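Local coordinates for lysozyme inhibitor LprI-like N-terminal domain-containing protein (Burkholderia thailandensis, PDB 6AR7) that is of unknown function but may act as a lysozyme inhibitor of the LprI type, at residues V28-C33 with Q47-A52; Q54-E59 with R124-R129; E169-R174 with K218-T223. One frame throughout, in Å; residues are numbered along the deposited sequence.

In the fold
The chain is mainly helical, with no strands, and its three contacts follow one another in series without crossing. Contact 1 closes a 13-residue loop and holds the short helix 25-34 against helix 42-70. One residue further on, contact 2 opens on the same helix 42-70 and spans 64 residues to reach helix 107-136, with helix 73-101 between them in sequence. Contact 3 spans 43 residues, joining helix 155-174 to helix 203-223, with helix 180-197 between them in sequence. Contacts 1 and 2 have centres about 15 Å apart, while contact 3 is centred about 28 Å from contact 2, on the opposite side of the chain's middle and in the second LprI-like region.

Contact 1: V28-C33 with Q47-A52; sequences VAMRQC and QCMDEA
Glu51, whose carboxylate comes up to Cys33, has its OE2 held twice: by a salt bridge to Arg39 of the connecting loop and by a weak hydrogen bond from Gln47 NE2, 3.1 Å away and one helical turn back. Glu51 OE1 lies 3.8 Å from Cys33 SG, a van der Waals approach to the disulfide. That bond, Cys33 SG to Cys48 SG at 2.1 Å, is the covalent part of the contact. Its chi3 of -83° is close to the relaxed value and gives a left-handed twist. The two cysteines reach it differently: in Cys33 the sulfur lies anti to the backbone N (chi1 -178°), whereas in Cys48 it lies beside the N and anti to the carbonyl carbon. Their CA atoms are 5.9 Å apart, the closest backbone pair here. One turn before Cys33, Met30, a selenomethionine, extends toward helix 42-70 and bends at its last torsion. Its SE meets Ala52 CB at 3.6 Å, and its CG passes 4.0 Å from Cys48 O. Leu118 of helix 107-136 touches both Met30 and Ala52, so this apolar end of the contact leans on a third helix, while Arg39 covers the disulfide end by touching Cys33 and Cys48. The segment axes approach to 9.2 Å with their directions 164° apart. With the disulfide near the linking loop and the selenomethionine packed one turn further from it, this is an antiparallel helical hairpin stapled beside its turn by a cystine.

Contact 2: Q54-E59 with R124-R129; sequences QQWQGE and RALALR
Trp56 and Glu59, one turn apart on one helix, meet Ala125 and Arg129 on another, in a parallel helix pair of an up-down-up bundle whose descending helix is 73-101. The segment axes come within 9.0 Å at 23°, and Glu59 CA lies 5.7 Å from Ala125 CA. This close approach occurs where the facing side chain is a methyl: Ala125 CB sits 3.6 Å from Trp56 CE3, oblique to the ring. Beyond it, Arg129 reaches back with its chain extended from CG to NE, crossing Trp56 at about a right angle. Trp56 CZ3 lies over one face of the guanidinium, near its rim and 3.9 Å from Arg129 CZ, with the two planes inclined by 53°. The same guanidinium uses its edge for a salt bridge: Arg129 NH2 donates to Glu59 OE1 at 3.0 Å in a nearly straight bond, almost in its own plane. The carboxylate is met less squarely, on the anti side and 34° out of its plane; the Glu59 chain is bent at chi2. Outward of this layer, the N-terminal region positions both large groups: Asp24 forms a salt bridge with Arg129 NH1, and Asp27 OD1 accepts the indole N-H of Trp56. Ile26 touches both Trp56 and Glu59. A water probably helps hold the arginine's rotation; it accepts from Arg129 NE at 3.2 Å and donates to Glu59 OE1 at 2.8 Å and to the backbone O of Glu59 at 3.0 Å.

Contact 3: E169-R174 with K218-T223; sequences EKLRAR and KRFSET
Two parallel helices pair here near their C-terminal ends, and the closest backbone approach is between Leu171 of helix 155-174 and Ser221 of helix 203-223. The CA atoms of Leu171 and Ser221 are only 4.3 Å apart, and the segment axes approach to 8.5 Å at an angle of 28°. Such proximity is compatible with a small side chain that folds back on its own helix. With chi1 at 73°, Ser221 OG stands between its backbone N and carbonyl carbon and donates to Lys218 O over 2.6 Å. That carbonyl also accepts Glu222 N, both donors coming from the same face of its plane. Beside this pair Leu171 straddles a methylene: its CD1 and CD2 each lie 3.6 Å from Phe220 CB, while the Phe220 ring runs on, oblique to CD2. The leucine's CG is anti to the backbone N, which carries both methyls across to the second helix. In the fold, both segments belong to the second LprI-like region, and helix 180-197 comes between them in the chain, supplying Leu183 against Leu171. Phe220 continues into the body of the protein, touching Leu96 and Val100 of helix 73-101 and Met116 of helix 107-136. On the other flank two long basic chains cross Ser221. Lys170, extended beyond CG, brings NZ to Ser221 OG in a weak hydrogen bond of 3.4 Å, and its CE sits 3.5 Å above the centre of one face of the Arg174 guanidinium. Arg174 in turn reaches the neighbouring helix at Ser221, where NH1 makes a weak, bent hydrogen bond of 3.3 Å to Ser221 O.

Contact 1: V28-C33 with Q47-A52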
loop_
_atom_site.group_PDB
_atom_site.type_symbol
_atom_site.label_atom_id
_atom_site.label_comp_id
_atom_site.label_asym_id
_atom_site.label_seq_id
_atom_site.Cartn_x
_atom_site.Cartn_y
_atom_site.Cartn_z
ATOM N N VAL A 28 -11.654 -13.205 -7.678
ATOM C CA VAL A 28 -12.818 -13.930 -8.193
ATOM C C VAL A 28 -13.733 -14.335 -7.038
ATOM O O VAL A 28 -14.960 -14.183 -7.111
ATOM C CB VAL A 28 -12.367 -15.150 -9.025
ATOM C CG1 VAL A 28 -13.547 -16.057 -9.400
ATOM C CG2 VAL A 28 -11.628 -14.690 -10.291
ATOM N N ALA A 29 -13.147 -14.850 -5.953
ATOM C CA ALA A 29 -13.943 -15.296 -4.806
ATOM C C ALA A 29 -14.651 -14.126 -4.123
ATOM O O ALA A 29 -15.814 -14.247 -3.717
ATOM C CB ALA A 29 -13.045 -16.042 -3.817
HETATM N N MSE A 30 -13.973 -12.992 -3.975
HETATM C CA MSE A 30 -14.621 -11.839 -3.361
HETATM C C MSE A 30 -15.847 -11.402 -4.161
HETATM O O MSE A 30 -16.894 -11.088 -3.598
HETATM C CB MSE A 30 -13.657 -10.673 -3.242
HETATM C CG MSE A 30 -14.236 -9.514 -2.467
HETATM SE SE MSE A 30 -12.984 -8.019 -2.525
HETATM C CE MSE A 30 -13.516 -7.245 -4.236
ATOM N N ARG A 31 -15.695 -11.413 -5.487
ATOM C CA ARG A 31 -16.796 -11.099 -6.394
ATOM C C ARG A 31 -17.985 -12.028 -6.161
ATOM O O ARG A 31 -19.130 -11.582 -6.037
ATOM C CB ARG A 31 -16.275 -11.207 -7.830
ATOM C CG ARG A 31 -16.969 -10.372 -8.853
ATOM C CD ARG A 31 -16.117 -10.300 -10.127
ATOM N NE ARG A 31 -14.918 -9.470 -9.940
ATOM C CZ ARG A 31 -13.923 -9.363 -10.820
ATOM N NH1 ARG A 31 -13.968 -10.025 -11.966
ATOM N NH2 ARG A 31 -12.879 -8.590 -10.554
ATOM N N GLN A 32 -17.726 -13.335 -6.116
ATOM C CA GLN A 32 -18.781 -14.285 -5.799
ATOM C C GLN A 32 -19.322 -14.045 -4.390
ATOM O O GLN A 32 -20.528 -14.111 -4.164
ATOM C CB GLN A 32 -18.240 -15.705 -5.942
ATOM C CG GLN A 32 -17.870 -16.032 -7.365
ATOM C CD GLN A 32 -17.044 -17.283 -7.486
ATOM O OE1 GLN A 32 -16.268 -17.622 -6.597
ATOM N NE2 GLN A 32 -17.200 -17.978 -8.594
ATOM N N CYS A 33 -18.444 -13.728 -3.440
ATOM C CA CYS A 33 -18.897 -13.481 -2.074
ATOM C C CYS A 33 -19.852 -12.286 -2.014
ATOM O O CYS A 33 -20.925 -12.369 -1.403
ATOM C CB CYS A 33 -17.685 -13.256 -1.169
ATOM S SG CYS A 33 -18.039 -12.988 0.587
ATOM N N GLN A 47 -17.591 -7.663 5.219
ATOM C CA GLN A 47 -17.004 -8.939 5.602
ATOM C C GLN A 47 -16.381 -9.642 4.398
ATOM O O GLN A 47 -15.319 -10.256 4.522
ATOM C CB GLN A 47 -18.047 -9.840 6.266
ATOM C CG GLN A 47 -17.428 -11.072 6.906
ATOM C CD GLN A 47 -18.465 -12.035 7.462
ATOM O OE1 GLN A 47 -19.626 -11.678 7.666
ATOM N NE2 GLN A 47 -18.047 -13.269 7.706
ATOM N N CYS A 48 -17.035 -9.595 3.235
ATOM C CA CYS A 48 -16.393 -10.165 2.049
ATOM C C CYS A 48 -15.045 -9.499 1.798
ATOM O O CYS A 48 -14.051 -10.177 1.506
ATOM C CB CYS A 48 -17.279 -10.012 0.827
ATOM S SG CYS A 48 -18.777 -11.023 0.768
HETATM N N MSE A 49 -14.984 -8.175 1.941
HETATM C CA MSE A 49 -13.750 -7.456 1.662
HETATM C C MSE A 49 -12.709 -7.781 2.701
HETATM O O MSE A 49 -11.536 -7.933 2.367
HETATM C CB MSE A 49 -14.014 -5.942 1.605
HETATM C CG MSE A 49 -15.062 -5.618 0.573
HETATM SE SE MSE A 49 -15.791 -3.762 0.743
HETATM C CE MSE A 49 -14.085 -2.994 0.259
ATOM N N ASP A 50 -13.141 -7.895 3.964
ATOM C CA ASP A 50 -12.200 -8.256 5.016
ATOM C C ASP A 50 -11.647 -9.667 4.802
ATOM O O ASP A 50 -10.462 -9.918 5.059
ATOM C CB ASP A 50 -12.864 -8.123 6.393
ATOM C CG ASP A 50 -13.070 -6.659 6.819
ATOM O OD1 ASP A 50 -12.394 -5.758 6.275
ATOM O OD2 ASP A 50 -13.910 -6.412 7.709
ATOM N N GLU A 51 -12.477 -10.597 4.329
ATOM C CA GLU A 51 -11.984 -11.946 4.042
ATOM C C GLU A 51 -10.979 -11.925 2.889
ATOM O O GLU A 51 -9.959 -12.623 2.929
ATOM C CB GLU A 51 -13.161 -12.875 3.724
ATOM C CG GLU A 51 -13.925 -13.336 4.973
ATOM C CD GLU A 51 -15.327 -13.828 4.670
ATOM O OE1 GLU A 51 -15.730 -13.799 3.490
ATOM O OE2 GLU A 51 -16.034 -14.237 5.623
ATOM N N ALA A 52 -11.248 -11.113 1.861
ATOM C CA ALA A 52 -10.306 -10.962 0.755
ATOM C C ALA A 52 -8.989 -10.377 1.246
ATOM O O ALA A 52 -7.904 -10.820 0.847
ATOM C CB ALA A 52 -10.931 -10.075 -0.329
#

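Contact 2: Q54-E59 with R124-R129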
loop_
_atom_site.group_PDB
_atom_site.type_symbol
_atom_site.label_atom_id
_atom_site.label_comp_id
_atom_site.label_asym_id
_atom_site.label_seq_id
_atom_site.Cartn_x
_atom_site.Cartn_y
_atom_site.Cartn_z
ATOM N N GLN A 54 -7.636 -10.599 4.241
ATOM C CA GLN A 54 -6.886 -11.618 4.966
ATOM C C GLN A 54 -6.227 -12.605 4.006
ATOM O O GLN A 54 -5.093 -13.038 4.230
ATOM C CB GLN A 54 -7.818 -12.369 5.923
ATOM C CG GLN A 54 -8.283 -11.574 7.134
ATOM C CD GLN A 54 -9.403 -12.290 7.884
ATOM O OE1 GLN A 54 -9.250 -13.441 8.290
ATOM N NE2 GLN A 54 -10.532 -11.611 8.066
ATOM N N GLN A 55 -6.931 -12.988 2.938
ATOM C CA GLN A 55 -6.342 -13.897 1.960
ATOM C C GLN A 55 -5.170 -13.235 1.245
ATOM O O GLN A 55 -4.115 -13.859 1.083
ATOM C CB GLN A 55 -7.415 -14.370 0.984
ATOM C CG GLN A 55 -8.409 -15.324 1.680
ATOM C CD GLN A 55 -9.662 -15.551 0.887
ATOM O OE1 GLN A 55 -9.636 -15.574 -0.333
ATOM N NE2 GLN A 55 -10.774 -15.741 1.582
ATOM N N TRP A 56 -5.308 -11.951 0.878
ATOM C CA TRP A 56 -4.173 -11.242 0.297
ATOM C C TRP A 56 -3.004 -11.156 1.272
ATOM O O TRP A 56 -1.849 -11.199 0.849
ATOM C CB TRP A 56 -4.580 -9.844 -0.157
ATOM C CG TRP A 56 -5.245 -9.879 -1.467
ATOM C CD1 TRP A 56 -6.557 -9.590 -1.730
ATOM C CD2 TRP A 56 -4.666 -10.295 -2.717
ATOM N NE1 TRP A 56 -6.823 -9.779 -3.071
ATOM C CE2 TRP A 56 -5.680 -10.213 -3.694
ATOM C CE3 TRP A 56 -3.389 -10.719 -3.101
ATOM C CZ2 TRP A 56 -5.454 -10.515 -5.028
ATOM C CZ3 TRP A 56 -3.167 -11.019 -4.429
ATOM C CH2 TRP A 56 -4.194 -10.920 -5.377
ATOM N N GLN A 57 -3.275 -11.023 2.569
ATOM C CA GLN A 57 -2.175 -10.991 3.522
ATOM C C GLN A 57 -1.445 -12.337 3.545
ATOM O O GLN A 57 -0.218 -12.391 3.683
ATOM C CB GLN A 57 -2.696 -10.608 4.904
ATOM C CG GLN A 57 -1.614 -10.586 5.998
ATOM C CD GLN A 57 -0.487 -9.616 5.688
ATOM O OE1 GLN A 57 -0.726 -8.433 5.451
ATOM N NE2 GLN A 57 0.750 -10.113 5.699
ATOM N N GLY A 58 -2.172 -13.432 3.369
ATOM C CA GLY A 58 -1.499 -14.710 3.223
ATOM C C GLY A 58 -0.615 -14.757 1.991
ATOM O O GLY A 58 0.458 -15.371 2.006
ATOM N N GLU A 59 -1.041 -14.098 0.907
ATOM C CA GLU A 59 -0.207 -14.090 -0.289
ATOM C C GLU A 59 1.007 -13.186 -0.113
ATOM O O GLU A 59 2.072 -13.459 -0.682
ATOM C CB GLU A 59 -1.027 -13.672 -1.509
ATOM C CG GLU A 59 -2.082 -14.714 -1.863
ATOM C CD GLU A 59 -1.463 -16.095 -2.066
ATOM O OE1 GLU A 59 -0.637 -16.237 -2.995
ATOM O OE2 GLU A 59 -1.778 -17.022 -1.278
ATOM N N ARG A 124 0.765 -4.921 -1.989
ATOM C CA ARG A 124 2.036 -5.448 -1.505
ATOM C C ARG A 124 2.253 -6.872 -2.000
ATOM O O ARG A 124 3.359 -7.229 -2.412
ATOM C CB ARG A 124 2.094 -5.376 0.018
ATOM C CG ARG A 124 3.430 -5.827 0.611
ATOM C CD ARG A 124 4.640 -5.080 0.006
ATOM N NE ARG A 124 5.855 -5.420 0.742
ATOM C CZ ARG A 124 7.079 -5.041 0.399
ATOM N NH1 ARG A 124 7.274 -4.294 -0.688
ATOM N NH2 ARG A 124 8.111 -5.418 1.140
ATOM N N ALA A 125 1.197 -7.686 -2.011
ATOM C CA ALA A 125 1.318 -9.060 -2.489
ATOM C C ALA A 125 1.780 -9.115 -3.941
ATOM O O ALA A 125 2.665 -9.902 -4.293
ATOM C CB ALA A 125 -0.029 -9.782 -2.342
ATOM N N LEU A 126 1.190 -8.283 -4.800
ATOM C CA LEU A 126 1.506 -8.331 -6.224
ATOM C C LEU A 126 2.940 -7.887 -6.497
ATOM O O LEU A 126 3.600 -8.413 -7.399
ATOM C CB LEU A 126 0.527 -7.462 -7.005
ATOM C CG LEU A 126 -0.932 -7.906 -6.975
ATOM C CD1 LEU A 126 -1.803 -6.835 -7.630
ATOM C CD2 LEU A 126 -1.077 -9.261 -7.676
ATOM N N ALA A 127 3.423 -6.900 -5.746
ATOM C CA ALA A 127 4.804 -6.454 -5.895
ATOM C C ALA A 127 5.780 -7.543 -5.481
ATOM O O ALA A 127 6.782 -7.779 -6.168
ATOM C CB ALA A 127 5.034 -5.187 -5.067
ATOM N N LEU A 128 5.514 -8.202 -4.351
ATOM C CA LEU A 128 6.375 -9.291 -3.911
ATOM C C LEU A 128 6.350 -10.429 -4.918
ATOM O O LEU A 128 7.397 -11.010 -5.241
ATOM C CB LEU A 128 5.925 -9.766 -2.531
ATOM C CG LEU A 128 6.233 -8.788 -1.396
ATOM C CD1 LEU A 128 5.465 -9.154 -0.179
ATOM C CD2 LEU A 128 7.725 -8.863 -1.077
ATOM N N ARG A 129 5.162 -10.737 -5.448
ATOM C CA ARG A 129 5.033 -11.794 -6.444
ATOM C C ARG A 129 5.835 -11.467 -7.684
ATOM O O ARG A 129 6.530 -12.329 -8.229
ATOM C CB ARG A 129 3.576 -11.986 -6.835
ATOM C CG ARG A 129 2.732 -12.737 -5.870
ATOM C CD ARG A 129 1.320 -12.775 -6.452
ATOM N NE ARG A 129 0.402 -13.574 -5.661
ATOM C CZ ARG A 129 -0.866 -13.770 -6.000
ATOM N NH1 ARG A 129 -1.329 -13.226 -7.114
ATOM N NH2 ARG A 129 -1.649 -14.536 -5.255
HETATM O O HOH W 1 1.824 -15.026 -3.194
#

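Contact 3: E169-R174 with K218-T223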
loop_
_atom_site.group_PDB
_atom_site.type_symbol
_atom_site.label_atom_id
_atom_site.label_comp_id
_atom_site.label_asym_id
_atom_site.label_seq_id
_atom_site.Cartn_x
_atom_site.Cartn_y
_atom_site.Cartn_z
ATOM N N GLU A 169 -0.326 18.394 2.816
ATOM C CA GLU A 169 -0.546 19.646 3.534
ATOM C C GLU A 169 -2.031 19.990 3.619
ATOM O O GLU A 169 -2.506 20.451 4.661
ATOM C CB GLU A 169 0.245 20.771 2.870
ATOM C CG GLU A 169 1.741 20.618 3.109
ATOM C CD GLU A 169 2.105 20.675 4.584
ATOM O OE1 GLU A 169 1.384 21.350 5.354
ATOM O OE2 GLU A 169 3.088 20.012 4.981
ATOM N N LYS A 170 -2.778 19.777 2.533
ATOM C CA LYS A 170 -4.223 19.983 2.577
ATOM C C LYS A 170 -4.878 19.083 3.629
ATOM O O LYS A 170 -5.756 19.532 4.371
ATOM C CB LYS A 170 -4.820 19.746 1.187
ATOM C CG LYS A 170 -6.326 19.972 1.084
ATOM C CD LYS A 170 -6.815 19.792 -0.352
ATOM C CE LYS A 170 -8.289 19.388 -0.408
ATOM N NZ LYS A 170 -8.637 18.589 -1.631
ATOM N N LEU A 171 -4.469 17.806 3.704
ATOM C CA LEU A 171 -5.020 16.901 4.715
ATOM C C LEU A 171 -4.644 17.356 6.118
ATOM O O LEU A 171 -5.496 17.431 7.010
ATOM C CB LEU A 171 -4.526 15.473 4.478
ATOM C CG LEU A 171 -4.831 14.443 5.583
ATOM C CD1 LEU A 171 -6.328 14.253 5.830
ATOM C CD2 LEU A 171 -4.180 13.100 5.212
ATOM N N ARG A 172 -3.362 17.662 6.328
ATOM C CA ARG A 172 -2.917 18.050 7.657
ATOM C C ARG A 172 -3.714 19.240 8.168
ATOM O O ARG A 172 -4.072 19.295 9.352
ATOM C CB ARG A 172 -1.429 18.374 7.648
ATOM C CG ARG A 172 -0.951 18.939 8.968
ATOM C CD ARG A 172 0.493 18.599 9.271
ATOM N NE ARG A 172 1.420 19.601 8.755
ATOM C CZ ARG A 172 2.744 19.467 8.778
ATOM N NH1 ARG A 172 3.521 20.428 8.291
ATOM N NH2 ARG A 172 3.292 18.352 9.270
ATOM N N ALA A 173 -4.005 20.205 7.289
ATOM C CA ALA A 173 -4.740 21.392 7.714
ATOM C C ALA A 173 -6.205 21.087 8.015
ATOM O O ALA A 173 -6.814 21.774 8.840
ATOM C CB ALA A 173 -4.633 22.492 6.660
ATOM N N ARG A 174 -6.799 20.101 7.344
ATOM C CA ARG A 174 -8.217 19.810 7.542
ATOM C C ARG A 174 -8.480 18.853 8.697
ATOM O O ARG A 174 -9.643 18.654 9.066
ATOM C CB ARG A 174 -8.833 19.246 6.258
ATOM C CG ARG A 174 -9.166 20.312 5.225
ATOM C CD ARG A 174 -9.633 19.693 3.930
ATOM N NE ARG A 174 -9.801 20.689 2.877
ATOM C CZ ARG A 174 -10.702 20.598 1.904
ATOM N NH1 ARG A 174 -11.509 19.547 1.843
ATOM N NH2 ARG A 174 -10.789 21.552 0.986
ATOM N N LYS A 218 -5.172 12.175 -1.002
ATOM C CA LYS A 218 -6.229 12.978 -1.612
ATOM C C LYS A 218 -7.597 12.554 -1.093
ATOM O O LYS A 218 -8.445 13.393 -0.761
ATOM C CB LYS A 218 -6.155 12.863 -3.133
ATOM C CG LYS A 218 -7.259 13.576 -3.883
ATOM C CD LYS A 218 -7.114 13.370 -5.388
ATOM C CE LYS A 218 -8.126 14.210 -6.161
ATOM N NZ LYS A 218 -8.932 13.385 -7.107
ATOM N N ARG A 219 -7.833 11.248 -1.041
ATOM C CA ARG A 219 -9.098 10.760 -0.522
ATOM C C ARG A 219 -9.274 11.161 0.928
ATOM O O ARG A 219 -10.360 11.591 1.328
ATOM C CB ARG A 219 -9.193 9.238 -0.674
ATOM C CG ARG A 219 -10.450 8.675 -0.071
ATOM C CD ARG A 219 -10.647 7.186 -0.451
ATOM N NE ARG A 219 -10.566 7.002 -1.901
ATOM C CZ ARG A 219 -11.547 7.281 -2.754
ATOM N NH1 ARG A 219 -12.708 7.748 -2.309
ATOM N NH2 ARG A 219 -11.367 7.096 -4.058
ATOM N N PHE A 220 -8.212 11.037 1.732
ATOM C CA PHE A 220 -8.289 11.482 3.117
ATOM C C PHE A 220 -8.691 12.943 3.186
ATOM O O PHE A 220 -9.530 13.333 4.006
ATOM C CB PHE A 220 -6.942 11.301 3.808
ATOM C CG PHE A 220 -6.658 9.914 4.241
ATOM C CD1 PHE A 220 -7.681 9.024 4.472
ATOM C CD2 PHE A 220 -5.351 9.495 4.416
ATOM C CE1 PHE A 220 -7.406 7.760 4.894
ATOM C CE2 PHE A 220 -5.068 8.214 4.831
ATOM C CZ PHE A 220 -6.098 7.344 5.064
ATOM N N SER A 221 -8.055 13.778 2.358
ATOM C CA SER A 221 -8.308 15.211 2.424
ATOM C C SER A 221 -9.751 15.532 2.076
ATOM O O SER A 221 -10.302 16.516 2.579
ATOM C CB SER A 221 -7.362 15.968 1.490
ATOM O OG SER A 221 -7.750 15.773 0.141
ATOM N N GLU A 222 -10.385 14.699 1.251
ATOM C CA GLU A 222 -11.786 14.878 0.888
ATOM C C GLU A 222 -12.731 14.221 1.878
ATOM O O GLU A 222 -13.950 14.414 1.785
ATOM C CB GLU A 222 -12.049 14.298 -0.501
ATOM C CG GLU A 222 -11.267 14.965 -1.617
ATOM C CD GLU A 222 -11.234 14.109 -2.877
ATOM O OE1 GLU A 222 -11.473 12.883 -2.772
ATOM O OE2 GLU A 222 -10.955 14.648 -3.967
ATOM N N THR A 223 -12.201 13.476 2.834
ATOM C CA THR A 223 -13.011 12.700 3.753
ATOM C C THR A 223 -13.015 13.258 5.165
ATOM O O THR A 223 -14.080 13.353 5.778
ATOM C CB THR A 223 -12.510 11.247 3.779
ATOM O OG1 THR A 223 -12.598 10.680 2.462
ATOM C CG2 THR A 223 -13.334 10.417 4.743
#